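Local atomic coordinates of ALBA-Domain Protein (Trypanosoma brucei, PDB entry 7DL8), a protein that probably binds RNA through a compact mixed alpha/beta Alba domain. Residues M64-I70 / E89-A95. Residues are numbered along the deposited sequence.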
loop_
_atom_site.group_PDB
_atom_site.type_symbol
_atom_site.label_atom_id
_atom_site.label_comp_id
_atom_site.label_asym_id
_atom_site.label_seq_id
_atom_site.Cartn_x
_atom_site.Cartn_y
_atom_site.Cartn_z
ATOM N N MET A 64 11.385 17.038 13.982
ATOM C CA MET A 64 12.435 17.596 13.138
ATOM C C MET A 64 11.924 18.601 12.120
ATOM O O MET A 64 12.638 19.558 11.802
ATOM C CB MET A 64 13.164 16.475 12.388
ATOM C CG MET A 64 13.800 15.437 13.285
ATOM S SD MET A 64 15.088 16.135 14.327
ATOM C CE MET A 64 16.522 15.865 13.293
ATOM N N VAL A 65 10.711 18.418 11.599
ATOM C CA VAL A 65 10.199 19.263 10.532
ATOM C C VAL A 65 8.836 19.814 10.925
ATOM O O VAL A 65 8.179 19.331 11.850
ATOM C CB VAL A 65 10.092 18.512 9.185
ATOM C CG1 VAL A 65 11.388 17.779 8.870
ATOM C CG2 VAL A 65 8.910 17.552 9.204
ATOM N N VAL A 66 8.422 20.846 10.196
ATOM C CA VAL A 66 7.057 21.348 10.225
ATOM C C VAL A 66 6.559 21.404 8.790
ATOM O O VAL A 66 7.307 21.770 7.877
ATOM C CB VAL A 66 6.961 22.734 10.900
ATOM C CG1 VAL A 66 7.141 22.602 12.404
ATOM C CG2 VAL A 66 7.995 23.684 10.321
ATOM N N VAL A 67 5.301 21.024 8.589
ATOM C CA VAL A 67 4.725 20.984 7.251
ATOM C C VAL A 67 4.340 22.404 6.839
ATOM O O VAL A 67 3.583 23.078 7.532
ATOM C CB VAL A 67 3.510 20.048 7.198
ATOM C CG1 VAL A 67 2.870 20.096 5.823
ATOM C CG2 VAL A 67 3.932 18.626 7.544
ATOM N N LYS A 68 4.877 22.847 5.702
ATOM C CA LYS A 68 4.563 24.173 5.182
ATOM C C LYS A 68 3.450 24.158 4.145
ATOM O O LYS A 68 2.704 25.137 4.044
ATOM C CB LYS A 68 5.819 24.807 4.567
ATOM C CG LYS A 68 5.605 26.201 3.990
ATOM C CD LYS A 68 6.807 26.668 3.185
ATOM C CE LYS A 68 6.541 28.015 2.531
ATOM N NZ LYS A 68 5.412 27.953 1.560
ATOM N N LYS A 69 3.290 23.061 3.407
ATOM C CA LYS A 69 2.297 22.999 2.343
ATOM C C LYS A 69 2.141 21.559 1.881
ATOM O O LYS A 69 3.123 20.815 1.811
ATOM C CB LYS A 69 2.701 23.890 1.160
ATOM C CG LYS A 69 1.571 24.209 0.198
ATOM C CD LYS A 69 1.988 25.283 -0.791
ATOM C CE LYS A 69 2.664 24.677 -2.010
ATOM N NZ LYS A 69 3.590 25.637 -2.670
ATOM N N ILE A 70 0.903 21.175 1.573
ATOM C CA ILE A 70 0.592 19.887 0.962
ATOM C C ILE A 70 -0.325 20.152 -0.223
ATOM O O ILE A 70 -1.382 20.775 -0.065
ATOM C CB ILE A 70 -0.074 18.912 1.948
ATOM C CG1 ILE A 70 0.784 18.735 3.201
ATOM C CG2 ILE A 70 -0.314 17.568 1.281
ATOM C CD1 ILE A 70 0.179 17.796 4.225
ATOM N N GLU A 89 2.523 16.151 -2.762
ATOM C CA GLU A 89 3.767 16.890 -2.554
ATOM C C GLU A 89 3.686 17.614 -1.217
ATOM O O GLU A 89 2.855 18.511 -1.046
ATOM C CB GLU A 89 4.032 17.876 -3.691
ATOM C CG GLU A 89 5.353 18.616 -3.561
ATOM C CD GLU A 89 5.591 19.597 -4.691
ATOM O OE1 GLU A 89 4.993 20.694 -4.663
ATOM O OE2 GLU A 89 6.377 19.271 -5.605
ATOM N N ILE A 90 4.541 17.222 -0.276
ATOM C CA ILE A 90 4.601 17.824 1.050
ATOM C C ILE A 90 5.883 18.637 1.155
ATOM O O ILE A 90 6.979 18.119 0.905
ATOM C CB ILE A 90 4.537 16.756 2.157
ATOM C CG1 ILE A 90 3.265 15.918 2.014
ATOM C CG2 ILE A 90 4.602 17.407 3.531
ATOM C CD1 ILE A 90 3.493 14.431 2.173
ATOM N N VAL A 91 5.746 19.909 1.519
ATOM C CA VAL A 91 6.882 20.801 1.715
ATOM C C VAL A 91 7.160 20.884 3.209
ATOM O O VAL A 91 6.292 21.297 3.988
ATOM C CB VAL A 91 6.610 22.196 1.129
ATOM C CG1 VAL A 91 7.831 23.090 1.292
ATOM C CG2 VAL A 91 6.207 22.087 -0.334
ATOM N N VAL A 92 8.367 20.495 3.613
ATOM C CA VAL A 92 8.766 20.504 5.013
ATOM C C VAL A 92 9.932 21.465 5.191
ATOM O O VAL A 92 10.785 21.599 4.306
ATOM C CB VAL A 92 9.138 19.090 5.511
ATOM C CG1 VAL A 92 7.960 18.143 5.344
ATOM C CG2 VAL A 92 10.360 18.558 4.772
ATOM N N THR A 93 9.950 22.151 6.330
ATOM C CA THR A 93 11.047 23.019 6.730
ATOM C C THR A 93 11.522 22.597 8.112
ATOM O O THR A 93 10.916 21.746 8.767
ATOM C CB THR A 93 10.638 24.500 6.736
ATOM O OG1 THR A 93 9.733 24.745 7.820
ATOM C CG2 THR A 93 9.970 24.880 5.422
ATOM N N LYS A 94 12.624 23.200 8.553
ATOM C CA LYS A 94 13.166 22.883 9.868
ATOM C C LYS A 94 12.184 23.267 10.965
ATOM O O LYS A 94 11.537 24.317 10.907
ATOM C CB LYS A 94 14.483 23.623 10.095
ATOM C CG LYS A 94 15.721 22.943 9.554
ATOM C CD LYS A 94 16.944 23.783 9.882
ATOM C CE LYS A 94 18.040 23.589 8.861
ATOM N NZ LYS A 94 17.714 24.259 7.569
ATOM N N ALA A 95 12.080 22.411 11.974
ATOM C CA ALA A 95 11.339 22.746 13.177
ATOM C C ALA A 95 12.273 23.439 14.162
ATOM O O ALA A 95 13.488 23.501 13.964
ATOM C CB ALA A 95 10.722 21.495 13.800
#
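An antiparallel strand pairing interrupted by a classic beta bulge joins the two arms of the Alba-domain hairpin, strands 65-76 and 84-94, at the open end of the hairpin. Regular pairing comes first: A95 N donates to M64 O (2.9 Å), V66 N to T93 O (3.0 Å) and T93 N to V66 O (3.1 Å), so V66 and T93 form a hydrogen-bonded pair, followed by the non-hydrogen-bonded pair V67-V92. Then two residues face one. V91 O accepts from K68 N (2.7 Å), while V91 N donates to K69 O (2.8 Å); the extra residue is accommodated by the near-helical backbone of K68 (phi/psi -96/-29°), and the register slips by one before I70 meets I90. As a classic bulge does, the extra residue shifts the alternation within its own strand by one, while partners across the two strands still share a face. V67 and I70 share a side of the sheet with I90 and V92, V67 CG1 lying 3.9 Å from I90 CG2 and I70 CG1 3.9 Å from I90 CG1, whereas V66 and K69 share the other with V91 and T93. The apolar V67, I90 and V92 side meets the helices: V67 and I90 rest on V56 of helix 49-61, V92 on T29 of helix 22-34. Strand 84-94 bonds onward to strand 39-45, while strand 65-76 is outermost within the chain, and its I70 packs against I70 of the second subunit.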